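Local coordinates for ESX-1 secretion-associated protein EspB (Mycobacterium marinum, PDB 7P0Z), which is secreted through the ESX-1 system and assembles into a seven-subunit, channel-like oligomer that probably takes part in protein transport, at residues Q192-L203 with V274-A282. Sequence-based numbering, arbitrary orientation.
Sequences QQKEWILHMAKL and VNPPKPPAA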
ATOM      1  N   GLN A 192       1.679 -30.017  -9.268  1.00 40.11           N
ATOM      2  CA  GLN A 192       0.483 -29.400  -8.720  1.00 40.11           C
ATOM      3  C   GLN A 192       0.088 -30.031  -7.396  1.00 40.11           C
ATOM      4  O   GLN A 192      -0.296 -29.332  -6.453  1.00 40.11           O
ATOM      5  CB  GLN A 192      -0.653 -29.512  -9.712  1.00 40.11           C
ATOM      6  CG  GLN A 192      -0.542 -28.568 -10.838  1.00 40.11           C
ATOM      7  CD  GLN A 192      -1.669 -28.735 -11.795  1.00 40.11           C
ATOM      8  OE1 GLN A 192      -1.950 -29.835 -12.245  1.00 40.11           O
ATOM      9  NE2 GLN A 192      -2.352 -27.654 -12.089  1.00 40.11           N
ATOM     10  N   GLN A 193       0.148 -31.352  -7.315  1.00 40.14           N
ATOM     11  CA  GLN A 193      -0.157 -32.002  -6.051  1.00 40.14           C
ATOM     12  C   GLN A 193       0.806 -31.555  -4.966  1.00 40.14           C
ATOM     13  O   GLN A 193       0.414 -31.364  -3.813  1.00 40.14           O
ATOM     14  CB  GLN A 193      -0.106 -33.515  -6.192  1.00 40.14           C
ATOM     15  CG  GLN A 193      -1.143 -34.119  -7.093  1.00 40.14           C
ATOM     16  CD  GLN A 193      -2.551 -33.614  -6.847  1.00 40.14           C
ATOM     17  OE1 GLN A 193      -3.178 -33.056  -7.737  1.00 40.14           O
ATOM     18  NE2 GLN A 193      -3.053 -33.814  -5.645  1.00 40.14           N
ATOM     19  N   LYS A 194       2.074 -31.404  -5.317  1.00 39.92           N
ATOM     20  CA  LYS A 194       3.064 -30.938  -4.367  1.00 39.92           C
ATOM     21  C   LYS A 194       2.719 -29.544  -3.869  1.00 39.92           C
ATOM     22  O   LYS A 194       2.822 -29.259  -2.671  1.00 39.92           O
ATOM     23  CB  LYS A 194       4.431 -30.957  -5.038  1.00 39.92           C
ATOM     24  CG  LYS A 194       5.630 -30.746  -4.158  1.00 39.92           C
ATOM     25  CD  LYS A 194       5.919 -29.301  -4.002  1.00 39.92           C
ATOM     26  CE  LYS A 194       6.180 -28.697  -5.330  1.00 39.92           C
ATOM     27  NZ  LYS A 194       6.505 -27.269  -5.201  1.00 39.92           N
ATOM     28  N   GLU A 195       2.314 -28.663  -4.774  1.00 40.01           N
ATOM     29  CA  GLU A 195       1.938 -27.319  -4.366  1.00 40.01           C
ATOM     30  C   GLU A 195       0.760 -27.341  -3.417  1.00 40.01           C
ATOM     31  O   GLU A 195       0.733 -26.614  -2.421  1.00 40.01           O
ATOM     32  CB  GLU A 195       1.598 -26.482  -5.578  1.00 40.01           C
ATOM     33  CG  GLU A 195       2.788 -26.133  -6.355  1.00 40.01           C
ATOM     34  CD  GLU A 195       3.648 -25.152  -5.631  1.00 40.01           C
ATOM     35  OE1 GLU A 195       3.096 -24.300  -4.909  1.00 40.01           O
ATOM     36  OE2 GLU A 195       4.878 -25.229  -5.776  1.00 40.01           O
ATOM     37  N   TRP A 196      -0.229 -28.164  -3.717  1.00 38.79           N
ATOM     38  CA  TRP A 196      -1.377 -28.251  -2.838  1.00 38.79           C
ATOM     39  C   TRP A 196      -0.987 -28.788  -1.470  1.00 38.79           C
ATOM     40  O   TRP A 196      -1.492 -28.324  -0.448  1.00 38.79           O
ATOM     41  CB  TRP A 196      -2.443 -29.120  -3.473  1.00 38.79           C
ATOM     42  CG  TRP A 196      -3.657 -29.171  -2.681  1.00 38.79           C
ATOM     43  CD1 TRP A 196      -4.620 -28.228  -2.605  1.00 38.79           C
ATOM     44  CD2 TRP A 196      -4.045 -30.215  -1.809  1.00 38.79           C
ATOM     45  NE1 TRP A 196      -5.600 -28.624  -1.748  1.00 38.79           N
ATOM     46  CE2 TRP A 196      -5.269 -29.846  -1.242  1.00 38.79           C
ATOM     47  CE3 TRP A 196      -3.475 -31.432  -1.452  1.00 38.79           C
ATOM     48  CZ2 TRP A 196      -5.939 -30.651  -0.346  1.00 38.79           C
ATOM     49  CZ3 TRP A 196      -4.136 -32.226  -0.563  1.00 38.79           C
ATOM     50  CH2 TRP A 196      -5.358 -31.834  -0.013  1.00 38.79           C
ATOM     51  N   ILE A 197      -0.099 -29.771  -1.433  1.00 38.68           N
ATOM     52  CA  ILE A 197       0.342 -30.324  -0.162  1.00 38.68           C
ATOM     53  C   ILE A 197       1.072 -29.270   0.660  1.00 38.68           C
ATOM     54  O   ILE A 197       0.898 -29.185   1.874  1.00 38.68           O
ATOM     55  CB  ILE A 197       1.211 -31.571  -0.403  1.00 38.68           C
ATOM     56  CG1 ILE A 197       0.346 -32.728  -0.865  1.00 38.68           C
ATOM     57  CG2 ILE A 197       1.969 -31.962   0.841  1.00 38.68           C
ATOM     58  CD1 ILE A 197      -0.488 -33.299   0.203  1.00 38.68           C
ATOM     59  N   LEU A 198       1.908 -28.466   0.020  1.00 38.88           N
ATOM     60  CA  LEU A 198       2.599 -27.419   0.759  1.00 38.88           C
ATOM     61  C   LEU A 198       1.626 -26.382   1.291  1.00 38.88           C
ATOM     62  O   LEU A 198       1.774 -25.902   2.417  1.00 38.88           O
ATOM     63  CB  LEU A 198       3.654 -26.774  -0.122  1.00 38.88           C
ATOM     64  CG  LEU A 198       4.865 -27.678  -0.273  1.00 38.88           C
ATOM     65  CD1 LEU A 198       5.985 -26.948  -0.919  1.00 38.88           C
ATOM     66  CD2 LEU A 198       5.293 -28.183   1.069  1.00 38.88           C
ATOM     67  N   HIS A 199       0.614 -26.038   0.506  1.00 38.80           N
ATOM     68  CA  HIS A 199      -0.407 -25.131   1.002  1.00 38.80           C
ATOM     69  C   HIS A 199      -1.149 -25.733   2.190  1.00 38.80           C
ATOM     70  O   HIS A 199      -1.480 -25.031   3.151  1.00 38.80           O
ATOM     71  CB  HIS A 199      -1.368 -24.770  -0.122  1.00 38.80           C
ATOM     72  CG  HIS A 199      -2.301 -23.661   0.225  1.00 38.80           C
ATOM     73  ND1 HIS A 199      -3.552 -23.882   0.751  1.00 38.80           N
ATOM     74  CD2 HIS A 199      -2.150 -22.321   0.166  1.00 38.80           C
ATOM     75  CE1 HIS A 199      -4.140 -22.726   0.985  1.00 38.80           C
ATOM     76  NE2 HIS A 199      -3.311 -21.764   0.635  1.00 38.80           N
ATOM     77  N   MET A 200      -1.413 -27.030   2.147  1.00 39.55           N
ATOM     78  CA  MET A 200      -2.106 -27.675   3.253  1.00 39.55           C
ATOM     79  C   MET A 200      -1.243 -27.702   4.502  1.00 39.55           C
ATOM     80  O   MET A 200      -1.746 -27.560   5.617  1.00 39.55           O
ATOM     81  CB  MET A 200      -2.504 -29.090   2.862  1.00 39.55           C
ATOM     82  CG  MET A 200      -3.597 -29.156   1.829  1.00 39.55           C
ATOM     83  SD  MET A 200      -5.073 -28.250   2.288  1.00 39.55           S
ATOM     84  CE  MET A 200      -5.914 -29.516   3.211  1.00 39.55           C
ATOM     85  N   ALA A 201       0.056 -27.901   4.333  1.00 38.95           N
ATOM     86  CA  ALA A 201       0.958 -27.839   5.468  1.00 38.95           C
ATOM     87  C   ALA A 201       0.967 -26.449   6.069  1.00 38.95           C
ATOM     88  O   ALA A 201       1.001 -26.287   7.291  1.00 38.95           O
ATOM     89  CB  ALA A 201       2.360 -28.248   5.044  1.00 38.95           C
ATOM     90  N   LYS A 202       0.943 -25.435   5.220  1.00 39.17           N
ATOM     91  CA  LYS A 202       0.895 -24.067   5.701  1.00 39.17           C
ATOM     92  C   LYS A 202      -0.381 -23.805   6.490  1.00 39.17           C
ATOM     93  O   LYS A 202      -0.366 -23.110   7.507  1.00 39.17           O
ATOM     94  CB  LYS A 202       1.013 -23.138   4.512  1.00 39.17           C
ATOM     95  CG  LYS A 202       1.216 -21.734   4.837  1.00 39.17           C
ATOM     96  CD  LYS A 202       1.370 -20.976   3.567  1.00 39.17           C
ATOM     97  CE  LYS A 202       2.720 -21.236   2.925  1.00 39.17           C
ATOM     98  NZ  LYS A 202       3.845 -20.609   3.658  1.00 39.17           N
ATOM     99  N   LEU A 203      -1.495 -24.363   6.038  1.00 39.09           N
ATOM    100  CA  LEU A 203      -2.738 -24.222   6.781  1.00 39.09           C
ATOM    101  C   LEU A 203      -2.671 -24.938   8.119  1.00 39.09           C
ATOM    102  O   LEU A 203      -3.177 -24.437   9.126  1.00 39.09           O
ATOM    103  CB  LEU A 203      -3.896 -24.758   5.958  1.00 39.09           C
ATOM    104  CG  LEU A 203      -4.243 -23.910   4.746  1.00 39.09           C
ATOM    105  CD1 LEU A 203      -5.436 -24.510   4.028  1.00 39.09           C
ATOM    106  CD2 LEU A 203      -4.497 -22.491   5.136  1.00 39.09           C
ATOM    107  N   VAL A 274     -10.551 -21.307   8.773  1.00 39.61           N
ATOM    108  CA  VAL A 274      -9.554 -21.811   7.844  1.00 39.61           C
ATOM    109  C   VAL A 274     -10.292 -22.560   6.755  1.00 39.61           C
ATOM    110  O   VAL A 274     -10.865 -23.613   7.028  1.00 39.61           O
ATOM    111  CB  VAL A 274      -8.551 -22.733   8.545  1.00 39.61           C
ATOM    112  CG1 VAL A 274      -7.532 -23.253   7.570  1.00 39.61           C
ATOM    113  CG2 VAL A 274      -7.873 -22.005   9.657  1.00 39.61           C
ATOM    114  N   ASN A 275     -10.285 -22.042   5.529  1.00 39.13           N
ATOM    115  CA  ASN A 275     -10.891 -22.825   4.463  1.00 39.13           C
ATOM    116  C   ASN A 275      -9.839 -23.354   3.512  1.00 39.13           C
ATOM    117  O   ASN A 275      -9.151 -22.583   2.836  1.00 39.13           O
ATOM    118  CB  ASN A 275     -11.968 -22.082   3.681  1.00 39.13           C
ATOM    119  CG  ASN A 275     -11.499 -20.826   3.081  1.00 39.13           C
ATOM    120  OD1 ASN A 275     -10.408 -20.355   3.358  1.00 39.13           O
ATOM    121  ND2 ASN A 275     -12.279 -20.318   2.147  1.00 39.13           N
ATOM    122  N   PRO A 276      -9.704 -24.663   3.425  1.00 38.93           N
ATOM    123  CA  PRO A 276      -8.711 -25.256   2.548  1.00 38.93           C
ATOM    124  C   PRO A 276      -9.175 -25.219   1.109  1.00 38.93           C
ATOM    125  O   PRO A 276     -10.352 -25.463   0.828  1.00 38.93           O
ATOM    126  CB  PRO A 276      -8.622 -26.700   3.050  1.00 38.93           C
ATOM    127  CG  PRO A 276      -9.433 -26.742   4.289  1.00 38.93           C
ATOM    128  CD  PRO A 276     -10.420 -25.672   4.206  1.00 38.93           C
ATOM    129  N   PRO A 277      -8.292 -24.919   0.175  1.00 38.58           N
ATOM    130  CA  PRO A 277      -8.647 -25.078  -1.233  1.00 38.58           C
ATOM    131  C   PRO A 277      -8.746 -26.546  -1.572  1.00 38.58           C
ATOM    132  O   PRO A 277      -8.085 -27.389  -0.974  1.00 38.58           O
ATOM    133  CB  PRO A 277      -7.486 -24.415  -1.963  1.00 38.58           C
ATOM    134  CG  PRO A 277      -6.351 -24.604  -1.050  1.00 38.58           C
ATOM    135  CD  PRO A 277      -6.874 -24.598   0.348  1.00 38.58           C
ATOM    136  N   LYS A 278      -9.594 -26.861  -2.525  1.00 39.05           N
ATOM    137  CA  LYS A 278      -9.664 -28.238  -2.944  1.00 39.05           C
ATOM    138  C   LYS A 278      -8.435 -28.566  -3.778  1.00 39.05           C
ATOM    139  O   LYS A 278      -7.851 -27.688  -4.409  1.00 39.05           O
ATOM    140  CB  LYS A 278     -10.916 -28.508  -3.746  1.00 39.05           C
ATOM    141  CG  LYS A 278     -10.989 -27.761  -5.016  1.00 39.05           C
ATOM    142  CD  LYS A 278     -12.274 -28.120  -5.678  1.00 39.05           C
ATOM    143  CE  LYS A 278     -12.274 -29.583  -6.030  1.00 39.05           C
ATOM    144  NZ  LYS A 278     -13.514 -30.020  -6.692  1.00 39.05           N
ATOM    145  N   PRO A 279      -8.000 -29.817  -3.760  1.00 38.63           N
ATOM    146  CA  PRO A 279      -6.802 -30.172  -4.494  1.00 38.63           C
ATOM    147  C   PRO A 279      -7.036 -30.081  -5.988  1.00 38.63           C
ATOM    148  O   PRO A 279      -8.147 -30.339  -6.473  1.00 38.63           O
ATOM    149  CB  PRO A 279      -6.534 -31.618  -4.048  1.00 38.63           C
ATOM    150  CG  PRO A 279      -7.840 -32.107  -3.556  1.00 38.63           C
ATOM    151  CD  PRO A 279      -8.532 -30.938  -2.980  1.00 38.63           C
ATOM    152  N   PRO A 280      -6.021 -29.715  -6.758  1.00 38.52           N
ATOM    153  CA  PRO A 280      -6.174 -29.694  -8.212  1.00 38.52           C
ATOM    154  C   PRO A 280      -6.494 -31.079  -8.733  1.00 38.52           C
ATOM    155  O   PRO A 280      -6.084 -32.088  -8.169  1.00 38.52           O
ATOM    156  CB  PRO A 280      -4.812 -29.215  -8.705  1.00 38.52           C
ATOM    157  CG  PRO A 280      -3.896 -29.583  -7.650  1.00 38.52           C
ATOM    158  CD  PRO A 280      -4.632 -29.481  -6.355  1.00 38.52           C
ATOM    159  N   ALA A 281      -7.270 -31.118  -9.798  1.00 38.91           N
ATOM    160  CA  ALA A 281      -7.634 -32.392 -10.387  1.00 38.91           C
ATOM    161  C   ALA A 281      -6.396 -33.095 -10.903  1.00 38.91           C
ATOM    162  O   ALA A 281      -5.514 -32.472 -11.488  1.00 38.91           O
ATOM    163  CB  ALA A 281      -8.624 -32.180 -11.515  1.00 38.91           C
ATOM    164  N   ALA A 282      -6.319 -34.391 -10.654  1.00 39.49           N
ATOM    165  CA  ALA A 282      -5.248 -35.189 -11.214  1.00 39.49           C
ATOM    166  C   ALA A 282      -5.390 -35.280 -12.722  1.00 39.49           C
ATOM    167  O   ALA A 282      -6.489 -35.205 -13.264  1.00 39.49           O
ATOM    168  CB  ALA A 282      -5.260 -36.587 -10.615  1.00 39.49           C
TER
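Trp-196 is held by the proline-rich segment 274-282 through one hydrogen bond at its indole edge and a CH-pi contact over one face. The indole NE1 donates to Pro-277 O at 2.9 Å in a nearly straight bond (170° at the hydrogen). The oxygen lies in the plane of the indole, whereas the donor sits well above the carbonyl plane. With CG anti to the backbone N (chi1 -176°), the ring reaches from helix 181-224 to the passing chain. Pro-279 lies flat on one face, its CA 3.4 Å from the centroid of the five-membered ring and its CB also over the indole; CG of Met-200 covers the opposite face nearer the rim, so the ring is sandwiched and the bond at its edge fixes its rotation.

Van der Waals packing extends the contact along the helix in both directions. Pro-280 wedges its CD 3.6 Å from Trp-196 CB, and its CG reaches Gln-192 CB. One turn on from Trp-196, the Pro-277 ring crosses the imidazole of His-199, with CD 3.4 Å from CE1. Met-200, bent at chi2 and chi3, brings its SD and CE to Pro-276 CB, each at 3.9 Å. Leu-203 splits its two methyls, CD1 resting on Pro-276 CA and CD2 sliding past Val-274 CG1.

Helix 42-81 flanks the same seam, Tyr-61 touching both Met-200 and Pro-276, while Glu-68 accepts a hydrogen bond from Ala-282 N. Asn-275 packs on Leu-198 of a neighbouring subunit. The successive prolines keep segment 274-282 extended, with polyproline II-like backbone angles from Pro-276 onward, and the arrangement is that of a polyproline II helix docked along an alpha-helix, here strapping the C-terminal tail to the helical bundle of the PPE domain.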